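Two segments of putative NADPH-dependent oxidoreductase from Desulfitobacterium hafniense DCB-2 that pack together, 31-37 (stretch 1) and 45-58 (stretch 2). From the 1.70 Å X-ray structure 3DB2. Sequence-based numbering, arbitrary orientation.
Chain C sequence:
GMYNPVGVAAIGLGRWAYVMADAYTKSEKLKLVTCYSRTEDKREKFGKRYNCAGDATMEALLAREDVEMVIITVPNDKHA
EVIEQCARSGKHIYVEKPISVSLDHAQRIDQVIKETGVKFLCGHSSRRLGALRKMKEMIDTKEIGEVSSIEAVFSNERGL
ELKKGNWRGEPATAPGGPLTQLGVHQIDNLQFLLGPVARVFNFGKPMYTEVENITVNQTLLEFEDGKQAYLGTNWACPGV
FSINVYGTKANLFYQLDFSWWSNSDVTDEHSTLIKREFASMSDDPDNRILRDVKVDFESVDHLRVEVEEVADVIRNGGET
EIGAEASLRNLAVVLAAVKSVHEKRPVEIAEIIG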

# COMPACT_ATOMS: atom_id res chain seq x y z
N LYS C 31 13.11 -34.01 20.97
CA LYS C 31 13.73 -34.13 22.29
C LYS C 31 14.87 -33.13 22.43
O LYS C 31 15.90 -33.25 21.75
CB LYS C 31 14.23 -35.56 22.53
CG LYS C 31 15.22 -35.74 23.65
CD LYS C 31 16.31 -36.75 23.35
N LEU C 32 14.72 -32.12 23.27
CA LEU C 32 15.83 -31.22 23.55
C LEU C 32 16.85 -31.91 24.45
O LEU C 32 16.54 -32.21 25.60
CB LEU C 32 15.33 -29.94 24.18
CG LEU C 32 16.16 -28.71 24.47
CD1 LEU C 32 17.17 -28.31 23.42
CD2 LEU C 32 15.23 -27.51 24.68
N VAL C 33 18.03 -32.13 23.90
CA VAL C 33 19.18 -32.80 24.49
C VAL C 33 20.12 -31.83 25.19
O VAL C 33 20.52 -31.96 26.36
CB VAL C 33 19.99 -33.53 23.40
CG1 VAL C 33 21.23 -34.16 24.02
CG2 VAL C 33 19.19 -34.59 22.67
N THR C 34 20.55 -30.77 24.50
CA THR C 34 21.52 -29.87 25.10
C THR C 34 21.35 -28.48 24.50
O THR C 34 20.50 -28.22 23.64
CB THR C 34 22.94 -30.43 24.93
OG1 THR C 34 23.86 -29.69 25.73
CG2 THR C 34 23.39 -30.35 23.48
N CYS C 35 22.18 -27.57 24.98
CA CYS C 35 22.23 -26.18 24.57
C CYS C 35 23.64 -25.63 24.69
O CYS C 35 24.52 -26.07 25.45
CB CYS C 35 21.20 -25.40 25.38
SG CYS C 35 21.77 -25.03 27.08
N TYR C 36 23.89 -24.61 23.87
CA TYR C 36 25.14 -23.85 23.89
C TYR C 36 24.83 -22.36 23.78
O TYR C 36 23.95 -22.00 23.02
CB TYR C 36 26.05 -24.33 22.75
CG TYR C 36 27.33 -23.52 22.71
CD1 TYR C 36 28.36 -23.76 23.61
CD2 TYR C 36 27.47 -22.50 21.77
CE1 TYR C 36 29.53 -23.01 23.57
CE2 TYR C 36 28.63 -21.75 21.73
CZ TYR C 36 29.65 -22.01 22.62
OH TYR C 36 30.80 -21.24 22.57
N SER C 37 25.54 -21.57 24.55
CA SER C 37 25.78 -20.14 24.50
C SER C 37 27.23 -19.88 24.89
O SER C 37 27.81 -20.76 25.53
CB SER C 37 24.85 -19.37 25.43
OG SER C 37 24.09 -18.40 24.73
N LYS C 45 20.65 -20.94 32.77
CA LYS C 45 19.22 -20.61 32.83
C LYS C 45 18.47 -21.52 31.88
O LYS C 45 17.49 -22.20 32.20
CB LYS C 45 19.13 -19.14 32.48
CG LYS C 45 17.75 -18.54 32.56
CD LYS C 45 17.82 -17.03 32.71
CE LYS C 45 16.48 -16.40 32.33
NZ LYS C 45 15.32 -17.16 32.87
N PHE C 46 18.92 -21.59 30.62
CA PHE C 46 18.17 -22.34 29.61
C PHE C 46 18.04 -23.80 29.97
O PHE C 46 16.96 -24.42 30.03
CB PHE C 46 18.88 -22.11 28.27
CG PHE C 46 18.08 -22.62 27.07
CD1 PHE C 46 18.24 -23.92 26.65
CD2 PHE C 46 17.19 -21.79 26.41
CE1 PHE C 46 17.53 -24.44 25.58
CE2 PHE C 46 16.47 -22.29 25.34
CZ PHE C 46 16.63 -23.61 24.94
N GLY C 47 19.18 -24.46 30.27
CA GLY C 47 19.15 -25.87 30.59
C GLY C 47 18.29 -26.19 31.78
O GLY C 47 17.67 -27.26 31.88
N LYS C 48 18.22 -25.28 32.75
CA LYS C 48 17.35 -25.56 33.91
C LYS C 48 15.89 -25.43 33.50
O LYS C 48 15.05 -26.31 33.74
CB LYS C 48 17.76 -24.60 35.03
CG LYS C 48 17.02 -24.79 36.34
CD LYS C 48 17.50 -23.81 37.41
N ARG C 49 15.57 -24.32 32.86
CA ARG C 49 14.22 -24.05 32.35
C ARG C 49 13.67 -25.22 31.56
O ARG C 49 12.56 -25.69 31.77
CB ARG C 49 14.27 -22.82 31.44
CG ARG C 49 12.94 -22.54 30.76
CD ARG C 49 11.93 -21.87 31.67
NE ARG C 49 11.37 -20.70 31.01
CZ ARG C 49 10.39 -20.74 30.11
NH1 ARG C 49 9.83 -21.89 29.75
NH2 ARG C 49 9.98 -19.59 29.58
N TYR C 50 14.44 -25.72 30.58
CA TYR C 50 13.92 -26.77 29.71
C TYR C 50 14.49 -28.11 30.12
O TYR C 50 14.22 -29.18 29.59
CB TYR C 50 14.23 -26.37 28.25
CG TYR C 50 13.57 -25.04 27.93
CD1 TYR C 50 12.19 -24.99 27.71
CD2 TYR C 50 14.27 -23.86 27.83
CE1 TYR C 50 11.55 -23.81 27.41
CE2 TYR C 50 13.64 -22.67 27.53
CZ TYR C 50 12.27 -22.65 27.33
OH TYR C 50 11.64 -21.47 27.03
N ASN C 51 15.33 -28.12 31.17
CA ASN C 51 15.89 -29.39 31.62
C ASN C 51 16.62 -30.21 30.56
O ASN C 51 16.33 -31.36 30.22
CB ASN C 51 14.79 -30.30 32.21
CG ASN C 51 15.45 -30.96 33.43
OD1 ASN C 51 15.88 -30.22 34.32
ND2 ASN C 51 15.52 -32.28 33.40
N CYS C 52 17.64 -29.63 29.97
CA CYS C 52 18.50 -30.41 29.07
C CYS C 52 19.93 -30.26 29.59
O CYS C 52 20.06 -29.68 30.68
CB CYS C 52 18.33 -29.91 27.65
SG CYS C 52 18.52 -28.12 27.46
N ALA C 53 20.92 -30.74 28.85
CA ALA C 53 22.31 -30.48 29.14
C ALA C 53 22.71 -29.10 28.63
O ALA C 53 22.04 -28.41 27.88
CB ALA C 53 23.24 -31.54 28.54
N GLY C 54 23.87 -28.64 29.06
CA GLY C 54 24.53 -27.45 28.56
C GLY C 54 25.95 -27.88 28.18
O GLY C 54 26.57 -28.74 28.82
N ASP C 55 26.49 -27.31 27.12
CA ASP C 55 27.85 -27.71 26.73
C ASP C 55 28.75 -26.49 26.80
O ASP C 55 28.38 -25.39 26.38
CB ASP C 55 27.76 -28.36 25.36
CG ASP C 55 27.33 -29.81 25.44
OD1 ASP C 55 27.99 -30.55 26.18
OD2 ASP C 55 26.36 -30.21 24.77
N ALA C 56 29.95 -26.66 27.34
CA ALA C 56 30.90 -25.57 27.48
C ALA C 56 31.46 -25.12 26.13
O ALA C 56 31.85 -23.97 25.97
CB ALA C 56 32.03 -25.98 28.41
N THR C 57 31.53 -26.04 25.18
CA THR C 57 32.14 -25.75 23.88
C THR C 57 31.28 -26.30 22.75
O THR C 57 30.50 -27.24 22.93
CB THR C 57 33.54 -26.36 23.86
OG1 THR C 57 33.47 -27.71 24.33
CG2 THR C 57 34.46 -25.67 24.86
N MSE C 58 31.42 -25.72 21.57
CA MSE C 58 30.61 -26.19 20.43
C MSE C 58 30.99 -27.63 20.11
O MSE C 58 30.16 -28.42 19.70
CB MSE C 58 30.89 -25.28 19.22
CG MSE C 58 29.97 -24.07 19.15
SE MSE C 58 28.08 -24.58 19.06
CE MSE C 58 28.10 -25.03 17.16
O HOH W 1 16.13 -33.31 28.25
O HOH W 2 32.79 -21.62 24.48

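A strand that meets a helix and the segment following it must satisfy two kinds of neighbour, and a break in its regular alternation can help it do so: where one residue leaves the extended conformation, side chains three positions apart can reach the same partner, while the backbone supplies two of the three direct hydrogen bonds, and Thr34 OG1 the third. Residues 31-37 of this oxidoreductase, packed against residues 45-58, illustrate the principle. The strand and the helix run nearly antiparallel, at 160°, with axes 8.6 Å apart at closest approach; after the helix the chain reverses, so that residues 53 and 54 lie parallel to the strand.

Lys31 stays out of reach, and the contact begins at Leu32, whose side chain points toward the second stretch. Its CD2 lies 3.9 Å from Phe46 CE1 and 3.9 Å from Tyr50 CB, while its CG is 3.9 Å from Cys52 SG, so one aliphatic side chain meets both the helix and the residues after it. The carbonyl has a different task: a water bridges Leu32 O (2.9 Å from the water O) and Asn51 O (2.8 Å from the same water O), donating to both.

Val33 turns its side chain away and contributes through its backbone. Its phi/psi of -92/-51 interrupts the extended run, and Leu32 before it and Cys35 after it both reach Phe46. Ala53 N donates to Val33 O at 2.8 Å, with a nearly straight angle of 164°.

At Thr34 the side chain takes over the polar role. Its OG1 donates to Asp55 OD2 across 2.7 Å, a short bond that ties the strand to a carboxylate further along the second stretch. Thr34 and Ala53 direct their side chains to the same face, and Thr34 OG1 comes within 3.4 Å of Ala53 CB.

Cys35 directs its side chain to the face opposite Thr34, where it meets Phe46 of the helix. Its CB rests 3.5 Å from Phe46 CD1, and its SG lies 4.9 Å from the centroid of the Phe46 ring in an oblique approach. Meanwhile Asp55 N donates to Cys35 O at 2.9 Å, and Gly54 CA makes a 3.4 Å CH-O contact with that same oxygen. Asp55 is thus held to the strand through both its backbone and its side chain.

Tyr36 closes the contact and has the largest area covered by the other stretch. Its CB points sideways, but the ring reaches nearer. Over one face sits CG of the selenomethionine Met58, 4.0 Å from the ring centroid, while its SE approaches obliquely, 3.5 Å from Tyr36 CD2; at the edge, Asp55 O lies 3.2 Å from Tyr36 CD1. A second water links Tyr36 OH (2.8 Å from the water O) with Ala56 O (2.9 Å from it). Beyond, Ser37 points away, and the contact ends.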